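Local coordinates for protein N-acetylgalactosaminyltransferase 7 (Homo sapiens, PDB 6IWR) that is a glycosyltransferase-family protein that joins a family 2 domain of the GT-A clan to a ricin-type beta-trefoil lectin domain, at residues S582-T585 and T586-W589; Q549-K552 and N553-R556; V167-V170 and I171-P175; W160-L163 and M164-V167; K362-C366 and G367-L371. All blocks are in the same frame, centred on the assembly; numbering follows the deposited sequence.

In the fold
All five are local contacts along one chain. Interactions 1 and 2 are surface turns in the beta-trefoil lectin domain. Their centres lie about 11 Å apart, and they touch through a probable hydrogen bond from Trp589 N to His555 O. Interactions 3 and 4 are buried, share Val167 and follow each other on helix 160-173 of the GT-A domain. Interaction 5 is also buried and lies where helix 355-365 passes into strand 369-373, its nearest atoms about 17 Å from those of interaction 3. The surface turns rest mainly on backbone bonds and lysine amines. The helix contacts add threonine hydroxyls and aliphatic packing, and interactions 4 and 5 each use a tryptophan face.

Interaction 1 (S582-T585 and T586-W589); sequences SSKT and TQKW
The loop between strands 575-578 and 589-592 of the beta-trefoil domain folds back on itself, with Lys588 reaching across to Ser582. Lys588 NZ gives a hydrogen bond of 2.9 Å to Ser582 O. The amine meets this carbonyl at a C=O...N angle of 150°, tilted somewhat from its plane. The lysine chain does not run straight: it bends at chi2, chi3 and chi4. These bends bring NZ back to Ser582 O. On the way Lys588 CE passes Lys584 O at 3.7 Å, and Lys588 CB lies 3.4 Å from Thr585 O. A second bond closes the turn from the backbone. Lys588 N donates to Thr585 O over 2.9 Å. It spans three residues, in keeping with the 3-10 geometry of Thr585 and Thr586.

On another side Thr586 OG1 comes to 3.5 Å from Lys584 CB. A chi1 of 36° places this hydroxyl between the backbone N and the carbonyl carbon of its own residue. The Lys584 and Thr586 side chains both touch Asp567 on strand 565-568. Next in the chain is Trp589, whose NE1 is hydrogen-bonded to Leu566 O. The order Gln587-Lys588-Trp589 matches the Gln-X-Trp motif characteristic of ricin-type beta-trefoil lectin domains.

Interaction 2 (Q549-K552 and N553-R556); sequences QYFK and NLHR
Phe551 and Arg556 are joined by two backbone hydrogen bonds. Phe551 N donates to Arg556 O over 2.8 Å, and Arg556 N returns a bond of 3.1 Å to Phe551 O. They form an antiparallel hydrogen-bonded pair. Arg556 O also receives a CA-H...O contact from Tyr550 CA, and it sits at the edge of the Tyr550 ring, 3.6 Å from CD1.

The chain reverses through a type I turn from Lys552 to His555. His555 N closes it on Lys552 O at 3.0 Å. The same Lys552 O lies over one face of the His555 imidazole, 3.5 Å from His555 ND1. Beside the turn, the Phe551 and Leu554 side chains point the same way and pack through their CB atoms at 3.6 Å. Leu554 CD1 continues past the Phe551 ring.

Further out, the Lys552 side chain folds back toward Tyr550. CG lies anti to the backbone N (chi1 -176°), and bends at chi3 and chi4 bring NZ to 2.9 Å from Tyr550 OH, to which it donates. Asp473 forms a salt bridge with the same amine, and Met591 O accepts a hydrogen bond from it. The Tyr550 ring stacks on Phe557, while the His555 ring meets Phe480.

His555 has a positive phi of 53°, and the backbones of His555 and Arg556 together stand opposite the single residue Phe551. This is a G1 beta bulge joined to a type I turn, forming the hairpin between strands 548-551 and 556-559 of the trefoil.

Interaction 3 (V167-V170 and I171-P175); sequences VHSV and IKRTP
Thr174 OG1 donates to Val170 O over 2.8 Å. The bond uses a lone pair in the carbonyl plane, with a C=O...O angle of 136°. With chi1 at -58° the hydroxyl stands beside its own backbone N and faces back along the helix. Trp250 NE1 is a second partner of this hydroxyl.

Ordinary helix bonds precede it. Ile171 N reaches Val167 O at 2.8 Å. Lys172 N bonds to His168 O, and Arg173 N to Ser169 O at 3.0 Å.

These residues form the last turns of helix 160-173, the crossover helix of a beta-alpha-beta unit. It links the parallel strands 149-155 and 179-186 of the GT-A domain. Hydrophobic side chains face the sheet: Val167 lies on Leu184, and Val170 and Ile171 on Ile182.

Val167 and Ile171 run side by side, their CG1 atoms 4.2 Å apart. Val170 and Thr174 make a similar pair, Val170 CG1 lying 4.0 Å from Thr174 OG1. On another side of the helix the extended Arg173 chain brings its guanidinium alongside Ser169, with Arg173 NH2 3.7 Å from Ser169 CB. The charge of Arg173 is met by Glu81, which also forms a salt bridge with Lys172. Lys172 NZ is hydrogen-bonded to Asp126 O as well. Ser169 OG is hydrogen-bonded to Val246 N.

Interaction 4 (W160-L163 and M164-V167); sequences WSTL and MRTV
Met164 lies over one face of the Trp160 indole, one helical turn further on. Its CG is 4.0 Å from the centroid of the five-membered ring and 21° off the ring normal, a CH-pi contact. Bends at chi2 (-40°) and chi3 fold the thioether back. They set SD above the six-membered ring, 4.7 Å from its centroid, as a rather distant Met-aromatic contact. Leu163 CG approaches the same sulfur at 4.4 Å. Tyr201 meets the indole edge-to-face, and Lys197 makes a cation-pi contact with it.

Arg165 turns the face of its guanidinium to Ser161 O, which sits 3.9 Å above the plane over its centre. Hydrogen bonds to Ser120 OG and Ser124 O hold the far end of that arginine.

Thr166 grips Thr162 O twice. Its N donates at 3.2 Å and its OG1 at 2.9 Å, from opposite faces of the carbonyl plane. The hydroxyl also pairs with Cys244 N, and the side chain of Thr166 is about 11 Å from the bound manganese.

The helix therefore presents two chemistries. Polarisable sulfur and an indole pack on one side, while a buried threonine hydroxyl shares its bonds between Thr162 O of the helix and the backbone at Cys244 of the same chain.

Interaction 5 (K362-C366 and G367-L371); sequences KIWQC and GGKLL
Ile363 O accepts a hydrogen bond from Gly368 N at 2.6 Å, with the donor nearly along the C=O axis. Beside it, Gly367 N makes a weak bond of 3.3 Å to Trp364 O. These two bonds finish helix 355-365. Gly367 turns the chain with a positive phi of 103°.

The chain then runs across one face of the Trp364 indole. Lys369 CA lies over the six-membered ring, 3.9 Å from its centroid and 17° off the normal, in a CH-pi contact. Leu370 N sits over the same face. Leu370 CB approaches Trp364 NE1 at 3.6 Å, the two side chains crossing at about a right angle. Trp364 NE1 itself is hydrogen-bonded to Ser324 O, which helps fix the ring's rotation. Ile363 CG2, anti to the backbone N, packs 3.4 Å from Lys369 N.

Cys366, the first residue to leave helical geometry, is tied by a disulfide to Cys447. Leu370 packs on Cys265 and Val267 of strand 264-274. The two backbone bonds and the left-handed glycine make a Schellman motif, here leading a helix directly into strand 369-373 of the mixed sheet.

Interaction 1 (S582-T585 and T586-W589)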
loop_
_atom_site.group_PDB
_atom_site.type_symbol
_atom_site.label_atom_id
_atom_site.label_comp_id
_atom_site.label_asym_id
_atom_site.label_seq_id
_atom_site.Cartn_x
_atom_site.Cartn_y
_atom_site.Cartn_z
ATOM N N SER A 582 -2.239 24.844 -31.017
ATOM C CA SER A 582 -3.076 24.016 -31.879
ATOM C C SER A 582 -2.288 23.086 -32.775
ATOM O O SER A 582 -2.868 22.149 -33.341
ATOM C CB SER A 582 -3.961 24.878 -32.770
ATOM O OG SER A 582 -4.271 26.080 -32.095
ATOM N N SER A 583 -1.002 23.346 -32.958
ATOM C CA SER A 583 -0.201 22.471 -33.800
ATOM C C SER A 583 0.140 21.178 -33.071
ATOM O O SER A 583 0.309 20.127 -33.697
ATOM C CB SER A 583 1.064 23.201 -34.224
ATOM O OG SER A 583 1.565 23.933 -33.115
ATOM N N LYS A 584 0.237 21.242 -31.745
ATOM C CA LYS A 584 0.720 20.121 -30.953
ATOM C C LYS A 584 -0.329 19.024 -30.844
ATOM O O LYS A 584 -1.393 19.250 -30.257
ATOM C CB LYS A 584 1.108 20.595 -29.556
ATOM C CG LYS A 584 2.150 21.659 -29.502
ATOM C CD LYS A 584 2.787 21.630 -28.136
ATOM C CE LYS A 584 4.141 22.293 -28.157
ATOM N NZ LYS A 584 4.699 22.236 -29.550
ATOM N N THR A 585 -0.072 17.841 -31.408
ATOM C CA THR A 585 -1.038 16.774 -31.184
ATOM C C THR A 585 -0.948 16.223 -29.784
ATOM O O THR A 585 -1.881 15.554 -29.328
ATOM C CB THR A 585 -0.853 15.603 -32.135
ATOM O OG1 THR A 585 0.531 15.242 -32.160
ATOM C CG2 THR A 585 -1.352 15.956 -33.517
ATOM N N THR A 586 0.176 16.443 -29.119
ATOM C CA THR A 586 0.298 16.080 -27.723
ATOM C C THR A 586 -0.741 16.756 -26.848
ATOM O O THR A 586 -0.848 16.418 -25.663
ATOM C CB THR A 586 1.687 16.438 -27.236
ATOM O OG1 THR A 586 2.111 17.648 -27.867
ATOM C CG2 THR A 586 2.631 15.321 -27.586
ATOM N N GLN A 587 -1.476 17.724 -27.378
ATOM C CA GLN A 587 -2.549 18.363 -26.641
ATOM C C GLN A 587 -3.914 17.922 -27.127
ATOM O O GLN A 587 -4.898 18.584 -26.819
ATOM C CB GLN A 587 -2.418 19.879 -26.722
ATOM C CG GLN A 587 -1.308 20.424 -25.876
ATOM C CD GLN A 587 -1.089 21.898 -26.098
ATOM O OE1 GLN A 587 -0.114 22.473 -25.610
ATOM N NE2 GLN A 587 -1.986 22.522 -26.853
ATOM N N LYS A 588 -3.999 16.822 -27.863
ATOM C CA LYS A 588 -5.261 16.338 -28.400
ATOM C C LYS A 588 -5.597 15.017 -27.733
ATOM O O LYS A 588 -4.756 14.111 -27.689
ATOM C CB LYS A 588 -5.199 16.193 -29.925
ATOM C CG LYS A 588 -5.725 17.442 -30.641
ATOM C CD LYS A 588 -5.046 17.779 -31.960
ATOM C CE LYS A 588 -4.643 19.265 -31.952
ATOM N NZ LYS A 588 -4.727 19.939 -33.277
ATOM N N TRP A 589 -6.813 14.928 -27.187
ATOM C CA TRP A 589 -7.233 13.817 -26.345
ATOM C C TRP A 589 -8.639 13.399 -26.722
ATOM O O TRP A 589 -9.443 14.233 -27.142
ATOM C CB TRP A 589 -7.264 14.186 -24.864
ATOM C CG TRP A 589 -6.003 14.693 -24.350
ATOM C CD1 TRP A 589 -5.577 15.987 -24.344
ATOM C CD2 TRP A 589 -4.974 13.923 -23.729
ATOM N NE1 TRP A 589 -4.327 16.075 -23.765
ATOM C CE2 TRP A 589 -3.937 14.817 -23.383
ATOM C CE3 TRP A 589 -4.823 12.561 -23.441
ATOM C CZ2 TRP A 589 -2.776 14.394 -22.773
ATOM C CZ3 TRP A 589 -3.673 12.148 -22.823
ATOM C CH2 TRP A 589 -2.663 13.058 -22.499
#

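Interaction 2 (Q549-K552 and N553-R556)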
loop_
_atom_site.group_PDB
_atom_site.type_symbol
_atom_site.label_atom_id
_atom_site.label_comp_id
_atom_site.label_asym_id
_atom_site.label_seq_id
_atom_site.Cartn_x
_atom_site.Cartn_y
_atom_site.Cartn_z
ATOM N N GLN A 549 -12.369 21.974 -18.324
ATOM C CA GLN A 549 -13.444 21.859 -19.292
ATOM C C GLN A 549 -12.953 21.037 -20.469
ATOM O O GLN A 549 -11.816 21.192 -20.915
ATOM C CB GLN A 549 -13.952 23.226 -19.733
ATOM C CG GLN A 549 -13.182 23.904 -20.817
ATOM C CD GLN A 549 -13.969 25.069 -21.377
ATOM O OE1 GLN A 549 -15.197 25.075 -21.325
ATOM N NE2 GLN A 549 -13.266 26.066 -21.908
ATOM N N TYR A 550 -13.808 20.130 -20.927
ATOM C CA TYR A 550 -13.474 19.127 -21.929
ATOM C C TYR A 550 -14.310 19.389 -23.167
ATOM O O TYR A 550 -15.533 19.211 -23.133
ATOM C CB TYR A 550 -13.748 17.710 -21.403
ATOM C CG TYR A 550 -13.749 16.624 -22.465
ATOM C CD1 TYR A 550 -12.699 16.516 -23.387
ATOM C CD2 TYR A 550 -14.795 15.707 -22.552
ATOM C CE1 TYR A 550 -12.691 15.523 -24.375
ATOM C CE2 TYR A 550 -14.796 14.704 -23.522
ATOM C CZ TYR A 550 -13.739 14.618 -24.432
ATOM O OH TYR A 550 -13.748 13.636 -25.395
ATOM N N PHE A 551 -13.659 19.792 -24.259
ATOM C CA PHE A 551 -14.323 19.950 -25.553
ATOM C C PHE A 551 -14.082 18.687 -26.379
ATOM O O PHE A 551 -12.949 18.421 -26.798
ATOM C CB PHE A 551 -13.820 21.198 -26.278
ATOM C CG PHE A 551 -14.233 22.497 -25.618
ATOM C CD1 PHE A 551 -15.470 22.617 -24.998
ATOM C CD2 PHE A 551 -13.375 23.590 -25.604
ATOM C CE1 PHE A 551 -15.852 23.804 -24.391
ATOM C CE2 PHE A 551 -13.749 24.768 -25.001
ATOM C CZ PHE A 551 -14.994 24.876 -24.397
ATOM N N LYS A 552 -15.142 17.914 -26.626
ATOM C CA LYS A 552 -14.948 16.617 -27.275
ATOM C C LYS A 552 -14.506 16.779 -28.728
ATOM O O LYS A 552 -13.527 16.155 -29.156
ATOM C CB LYS A 552 -16.220 15.772 -27.181
ATOM C CG LYS A 552 -16.067 14.384 -27.755
ATOM C CD LYS A 552 -17.315 13.543 -27.575
ATOM C CE LYS A 552 -17.143 12.535 -26.456
ATOM N NZ LYS A 552 -15.836 11.842 -26.453
ATOM N N ASN A 553 -15.209 17.618 -29.498
ATOM C CA ASN A 553 -14.865 17.822 -30.909
ATOM C C ASN A 553 -13.463 18.419 -31.081
ATOM O O ASN A 553 -12.683 17.959 -31.922
ATOM C CB ASN A 553 -15.924 18.707 -31.576
ATOM C CG ASN A 553 -15.910 18.597 -33.084
ATOM O OD1 ASN A 553 -15.311 19.436 -33.761
ATOM N ND2 ASN A 553 -16.553 17.564 -33.624
ATOM N N LEU A 554 -13.127 19.439 -30.288
ATOM C CA LEU A 554 -11.786 20.023 -30.202
ATOM C C LEU A 554 -10.716 19.065 -29.669
ATOM O O LEU A 554 -9.530 19.419 -29.713
ATOM C CB LEU A 554 -11.819 21.259 -29.300
ATOM C CG LEU A 554 -11.254 22.601 -29.754
ATOM C CD1 LEU A 554 -10.576 23.351 -28.621
ATOM C CD2 LEU A 554 -10.326 22.412 -30.956
ATOM N N HIS A 555 -11.088 17.894 -29.130
ATOM C CA HIS A 555 -10.112 16.989 -28.520
ATOM C C HIS A 555 -9.271 17.711 -27.471
ATOM O O HIS A 555 -8.071 17.483 -27.368
ATOM C CB HIS A 555 -9.196 16.372 -29.585
ATOM C CG HIS A 555 -9.922 15.631 -30.668
ATOM N ND1 HIS A 555 -10.663 14.494 -30.426
ATOM C CD2 HIS A 555 -10.016 15.858 -32.000
ATOM C CE1 HIS A 555 -11.186 14.052 -31.556
ATOM N NE2 HIS A 555 -10.804 14.860 -32.528
ATOM N N ARG A 556 -9.863 18.617 -26.694
ATOM C CA ARG A 556 -9.094 19.460 -25.794
ATOM C C ARG A 556 -9.622 19.405 -24.361
ATOM O O ARG A 556 -10.833 19.467 -24.120
ATOM C CB ARG A 556 -9.062 20.904 -26.275
ATOM C CG ARG A 556 -8.300 21.768 -25.311
ATOM C CD ARG A 556 -8.466 23.195 -25.621
ATOM N NE ARG A 556 -7.844 23.481 -26.898
ATOM C CZ ARG A 556 -7.975 24.631 -27.542
ATOM N NH1 ARG A 556 -8.724 25.606 -27.019
ATOM N NH2 ARG A 556 -7.366 24.800 -28.709
#

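Interaction 3 (V167-V170 and I171-P175)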
loop_
_atom_site.group_PDB
_atom_site.type_symbol
_atom_site.label_atom_id
_atom_site.label_comp_id
_atom_site.label_asym_id
_atom_site.label_seq_id
_atom_site.Cartn_x
_atom_site.Cartn_y
_atom_site.Cartn_z
ATOM N N VAL A 167 -17.992 -18.726 19.492
ATOM C CA VAL A 167 -18.975 -19.643 20.045
ATOM C C VAL A 167 -18.895 -19.667 21.566
ATOM O O VAL A 167 -19.914 -19.537 22.260
ATOM C CB VAL A 167 -18.782 -21.048 19.436
ATOM C CG1 VAL A 167 -19.630 -22.082 20.182
ATOM C CG2 VAL A 167 -19.154 -21.038 17.943
ATOM N N HIS A 168 -17.695 -19.882 22.111
ATOM C CA HIS A 168 -17.557 -19.863 23.565
ATOM C C HIS A 168 -18.150 -18.580 24.130
ATOM O O HIS A 168 -18.942 -18.604 25.080
ATOM C CB HIS A 168 -16.083 -20.003 23.982
ATOM C CG HIS A 168 -15.607 -21.422 24.079
ATOM N ND1 HIS A 168 -15.416 -22.070 25.282
ATOM C CD2 HIS A 168 -15.275 -22.318 23.118
ATOM C CE1 HIS A 168 -14.993 -23.302 25.058
ATOM N NE2 HIS A 168 -14.892 -23.477 23.753
ATOM N N SER A 169 -17.803 -17.448 23.526
ATOM C CA SER A 169 -18.303 -16.171 24.008
ATOM C C SER A 169 -19.831 -16.142 23.999
ATOM O O SER A 169 -20.451 -15.722 24.981
ATOM C CB SER A 169 -17.679 -15.056 23.169
ATOM O OG SER A 169 -18.629 -14.233 22.535
ATOM N N VAL A 170 -20.457 -16.628 22.920
ATOM C CA VAL A 170 -21.922 -16.646 22.836
ATOM C C VAL A 170 -22.514 -17.546 23.914
ATOM O O VAL A 170 -23.481 -17.177 24.606
ATOM C CB VAL A 170 -22.377 -17.094 21.436
ATOM C CG1 VAL A 170 -23.882 -17.381 21.446
ATOM C CG2 VAL A 170 -22.012 -16.052 20.392
ATOM N N ILE A 171 -21.947 -18.749 24.066
ATOM C CA ILE A 171 -22.348 -19.636 25.149
ATOM C C ILE A 171 -22.146 -18.951 26.503
ATOM O O ILE A 171 -23.009 -19.016 27.387
ATOM C CB ILE A 171 -21.569 -20.959 25.035
ATOM C CG1 ILE A 171 -21.852 -21.617 23.679
ATOM C CG2 ILE A 171 -21.905 -21.893 26.180
ATOM C CD1 ILE A 171 -22.689 -22.872 23.775
ATOM N N LYS A 172 -21.040 -18.227 26.673
ATOM C CA LYS A 172 -20.744 -17.707 28.006
ATOM C C LYS A 172 -21.708 -16.603 28.429
ATOM O O LYS A 172 -22.109 -16.545 29.590
ATOM C CB LYS A 172 -19.309 -17.203 28.092
ATOM C CG LYS A 172 -18.855 -17.038 29.522
ATOM C CD LYS A 172 -17.357 -16.802 29.624
ATOM C CE LYS A 172 -16.905 -16.644 31.052
ATOM N NZ LYS A 172 -15.517 -16.118 31.115
ATOM N N ARG A 173 -22.072 -15.700 27.532
ATOM C CA ARG A 173 -22.752 -14.488 27.965
ATOM C C ARG A 173 -24.214 -14.450 27.549
ATOM O O ARG A 173 -24.860 -13.398 27.642
ATOM C CB ARG A 173 -22.008 -13.268 27.443
ATOM C CG ARG A 173 -20.534 -13.370 27.721
ATOM C CD ARG A 173 -19.836 -12.094 27.414
ATOM N NE ARG A 173 -18.497 -12.130 27.988
ATOM C CZ ARG A 173 -17.387 -12.432 27.321
ATOM N NH1 ARG A 173 -16.226 -12.444 27.959
ATOM N NH2 ARG A 173 -17.432 -12.712 26.027
ATOM N N THR A 174 -24.759 -15.575 27.123
ATOM C CA THR A 174 -26.124 -15.568 26.673
ATOM C C THR A 174 -26.955 -16.452 27.573
ATOM O O THR A 174 -26.619 -17.628 27.765
ATOM C CB THR A 174 -26.208 -16.050 25.220
ATOM O OG1 THR A 174 -25.391 -15.201 24.420
ATOM C CG2 THR A 174 -27.590 -15.920 24.702
ATOM N N PRO A 175 -28.035 -15.919 28.136
ATOM C CA PRO A 175 -28.945 -16.745 28.942
ATOM C C PRO A 175 -29.328 -18.022 28.203
ATOM O O PRO A 175 -29.821 -17.985 27.076
ATOM C CB PRO A 175 -30.159 -15.837 29.150
ATOM C CG PRO A 175 -29.698 -14.472 28.777
ATOM C CD PRO A 175 -28.621 -14.623 27.768
#

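Interaction 4 (W160-L163 and M164-V167)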
loop_
_atom_site.group_PDB
_atom_site.type_symbol
_atom_site.label_atom_id
_atom_site.label_comp_id
_atom_site.label_asym_id
_atom_site.label_seq_id
_atom_site.Cartn_x
_atom_site.Cartn_y
_atom_site.Cartn_z
ATOM N N TRP A 160 -8.970 -21.781 14.092
ATOM C CA TRP A 160 -9.707 -22.550 15.089
ATOM C C TRP A 160 -10.044 -21.715 16.327
ATOM O O TRP A 160 -11.180 -21.718 16.812
ATOM C CB TRP A 160 -8.889 -23.776 15.477
ATOM C CG TRP A 160 -9.436 -24.508 16.636
ATOM C CD1 TRP A 160 -9.184 -24.267 17.950
ATOM C CD2 TRP A 160 -10.346 -25.617 16.588
ATOM N NE1 TRP A 160 -9.887 -25.162 18.726
ATOM C CE2 TRP A 160 -10.609 -25.997 17.909
ATOM C CE3 TRP A 160 -10.964 -26.320 15.551
ATOM C CZ2 TRP A 160 -11.472 -27.047 18.224
ATOM C CZ3 TRP A 160 -11.809 -27.369 15.868
ATOM C CH2 TRP A 160 -12.051 -27.722 17.188
ATOM N N SER A 161 -9.069 -21.008 16.867
ATOM C CA SER A 161 -9.302 -20.361 18.143
ATOM C C SER A 161 -10.153 -19.112 17.999
ATOM O O SER A 161 -10.930 -18.800 18.907
ATOM C CB SER A 161 -7.966 -20.048 18.826
ATOM O OG SER A 161 -7.275 -18.987 18.195
ATOM N N THR A 162 -10.055 -18.396 16.884
ATOM C CA THR A 162 -10.997 -17.305 16.682
ATOM C C THR A 162 -12.423 -17.828 16.493
ATOM O O THR A 162 -13.376 -17.244 17.015
ATOM C CB THR A 162 -10.561 -16.439 15.494
ATOM O OG1 THR A 162 -10.202 -17.276 14.390
ATOM C CG2 THR A 162 -9.372 -15.582 15.881
ATOM N N LEU A 163 -12.595 -18.932 15.770
ATOM C CA LEU A 163 -13.932 -19.476 15.554
ATOM C C LEU A 163 -14.537 -19.961 16.864
ATOM O O LEU A 163 -15.699 -19.663 17.175
ATOM C CB LEU A 163 -13.884 -20.621 14.539
ATOM C CG LEU A 163 -15.196 -21.392 14.336
ATOM C CD1 LEU A 163 -16.316 -20.399 14.061
ATOM C CD2 LEU A 163 -15.101 -22.433 13.209
ATOM N N MET A 164 -13.752 -20.698 17.657
ATOM C CA MET A 164 -14.320 -21.298 18.854
ATOM C C MET A 164 -14.484 -20.263 19.962
ATOM O O MET A 164 -15.337 -20.438 20.848
ATOM C CB MET A 164 -13.471 -22.484 19.313
ATOM C CG MET A 164 -13.539 -23.727 18.414
ATOM S SD MET A 164 -15.159 -24.188 17.727
ATOM C CE MET A 164 -16.155 -24.269 19.177
ATOM N N ARG A 165 -13.722 -19.166 19.915
ATOM C CA ARG A 165 -13.925 -18.124 20.917
ATOM C C ARG A 165 -15.222 -17.371 20.659
ATOM O O ARG A 165 -15.909 -16.971 21.608
ATOM C CB ARG A 165 -12.732 -17.170 20.963
ATOM C CG ARG A 165 -12.822 -16.074 22.051
ATOM C CD ARG A 165 -11.426 -15.607 22.571
ATOM N NE ARG A 165 -10.514 -15.364 21.457
ATOM C CZ ARG A 165 -9.376 -16.008 21.233
ATOM N NH1 ARG A 165 -8.671 -15.698 20.149
ATOM N NH2 ARG A 165 -8.923 -16.932 22.075
ATOM N N THR A 166 -15.592 -17.184 19.384
ATOM C CA THR A 166 -16.899 -16.610 19.084
ATOM C C THR A 166 -17.992 -17.417 19.770
ATOM O O THR A 166 -18.808 -16.886 20.536
ATOM C CB THR A 166 -17.157 -16.614 17.581
ATOM O OG1 THR A 166 -16.016 -16.125 16.871
ATOM C CG2 THR A 166 -18.385 -15.766 17.252
ATOM N N VAL A 167 -17.992 -18.726 19.492
ATOM C CA VAL A 167 -18.975 -19.643 20.045
ATOM C C VAL A 167 -18.895 -19.667 21.566
ATOM O O VAL A 167 -19.914 -19.537 22.260
ATOM C CB VAL A 167 -18.782 -21.048 19.436
ATOM C CG1 VAL A 167 -19.630 -22.082 20.182
ATOM C CG2 VAL A 167 -19.154 -21.038 17.943
#

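Interaction 5 (K362-C366 and G367-L371)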
loop_
_atom_site.group_PDB
_atom_site.type_symbol
_atom_site.label_atom_id
_atom_site.label_comp_id
_atom_site.label_asym_id
_atom_site.label_seq_id
_atom_site.Cartn_x
_atom_site.Cartn_y
_atom_site.Cartn_z
ATOM N N LYS A 362 -35.081 -2.689 1.908
ATOM C CA LYS A 362 -36.285 -3.516 2.069
ATOM C C LYS A 362 -36.979 -3.245 3.404
ATOM O O LYS A 362 -38.195 -3.006 3.453
ATOM C CB LYS A 362 -35.967 -5.016 1.961
ATOM C CG LYS A 362 -35.758 -5.499 0.554
ATOM C CD LYS A 362 -36.149 -6.949 0.361
ATOM C CE LYS A 362 -35.005 -7.889 0.679
ATOM N NZ LYS A 362 -34.875 -8.941 -0.357
ATOM N N ILE A 363 -36.229 -3.319 4.509
ATOM C CA ILE A 363 -36.871 -3.194 5.812
ATOM C C ILE A 363 -37.559 -1.838 5.926
ATOM O O ILE A 363 -38.723 -1.733 6.344
ATOM C CB ILE A 363 -35.853 -3.388 6.941
ATOM C CG1 ILE A 363 -35.422 -4.838 7.009
ATOM C CG2 ILE A 363 -36.447 -2.932 8.243
ATOM C CD1 ILE A 363 -34.300 -5.073 8.002
ATOM N N TRP A 364 -36.838 -0.780 5.570
ATOM C CA TRP A 364 -37.345 0.561 5.804
ATOM C C TRP A 364 -38.506 0.879 4.871
ATOM O O TRP A 364 -39.572 1.322 5.320
ATOM C CB TRP A 364 -36.220 1.571 5.628
ATOM C CG TRP A 364 -35.409 1.838 6.848
ATOM C CD1 TRP A 364 -34.057 1.716 6.974
ATOM C CD2 TRP A 364 -35.885 2.335 8.103
ATOM N NE1 TRP A 364 -33.658 2.103 8.220
ATOM C CE2 TRP A 364 -34.754 2.483 8.943
ATOM C CE3 TRP A 364 -37.151 2.686 8.596
ATOM C CZ2 TRP A 364 -34.854 2.929 10.265
ATOM C CZ3 TRP A 364 -37.253 3.143 9.893
ATOM C CH2 TRP A 364 -36.106 3.267 10.719
ATOM N N GLN A 365 -38.321 0.655 3.569
ATOM C CA GLN A 365 -39.325 1.053 2.600
ATOM C C GLN A 365 -40.554 0.165 2.616
ATOM O O GLN A 365 -41.590 0.562 2.076
ATOM C CB GLN A 365 -38.724 1.072 1.204
ATOM C CG GLN A 365 -37.792 2.242 0.982
ATOM C CD GLN A 365 -37.062 2.124 -0.327
ATOM O OE1 GLN A 365 -37.670 2.239 -1.396
ATOM N NE2 GLN A 365 -35.757 1.865 -0.256
ATOM N N CYS A 366 -40.493 -1.006 3.232
ATOM C CA CYS A 366 -41.653 -1.877 3.263
ATOM C C CYS A 366 -42.306 -1.900 4.627
ATOM O O CYS A 366 -43.067 -2.826 4.922
ATOM C CB CYS A 366 -41.283 -3.288 2.807
ATOM S SG CYS A 366 -40.537 -3.275 1.136
ATOM N N GLY A 367 -42.035 -0.901 5.459
ATOM C CA GLY A 367 -42.780 -0.737 6.684
ATOM C C GLY A 367 -42.097 -1.175 7.958
ATOM O O GLY A 367 -42.686 -1.032 9.031
ATOM N N GLY A 368 -40.869 -1.681 7.887
ATOM C CA GLY A 368 -40.134 -2.082 9.063
ATOM C C GLY A 368 -39.286 -0.954 9.609
ATOM O O GLY A 368 -39.415 0.206 9.214
ATOM N N LYS A 369 -38.402 -1.316 10.541
ATOM C CA LYS A 369 -37.434 -0.393 11.106
ATOM C C LYS A 369 -36.125 -1.131 11.343
ATOM O O LYS A 369 -36.109 -2.341 11.608
ATOM C CB LYS A 369 -37.887 0.213 12.433
ATOM C CG LYS A 369 -39.130 1.089 12.438
ATOM C CD LYS A 369 -39.743 1.007 13.863
ATOM C CE LYS A 369 -40.748 2.103 14.202
ATOM N NZ LYS A 369 -40.036 3.256 14.850
ATOM N N LEU A 370 -35.029 -0.378 11.240
ATOM C CA LEU A 370 -33.688 -0.872 11.497
ATOM C C LEU A 370 -33.140 -0.030 12.640
ATOM O O LEU A 370 -32.991 1.190 12.494
ATOM C CB LEU A 370 -32.829 -0.735 10.250
ATOM C CG LEU A 370 -31.574 -1.567 10.001
ATOM C CD1 LEU A 370 -30.522 -0.671 9.431
ATOM C CD2 LEU A 370 -31.097 -2.229 11.229
ATOM N N LEU A 371 -32.855 -0.660 13.783
ATOM C CA LEU A 371 -32.377 0.058 14.961
ATOM C C LEU A 371 -30.997 -0.424 15.384
ATOM O O LEU A 371 -30.740 -1.634 15.427
ATOM C CB LEU A 371 -33.339 -0.104 16.117
ATOM C CG LEU A 371 -34.759 0.259 15.738
ATOM C CD1 LEU A 371 -35.680 -0.192 16.848
ATOM C CD2 LEU A 371 -34.850 1.753 15.531
#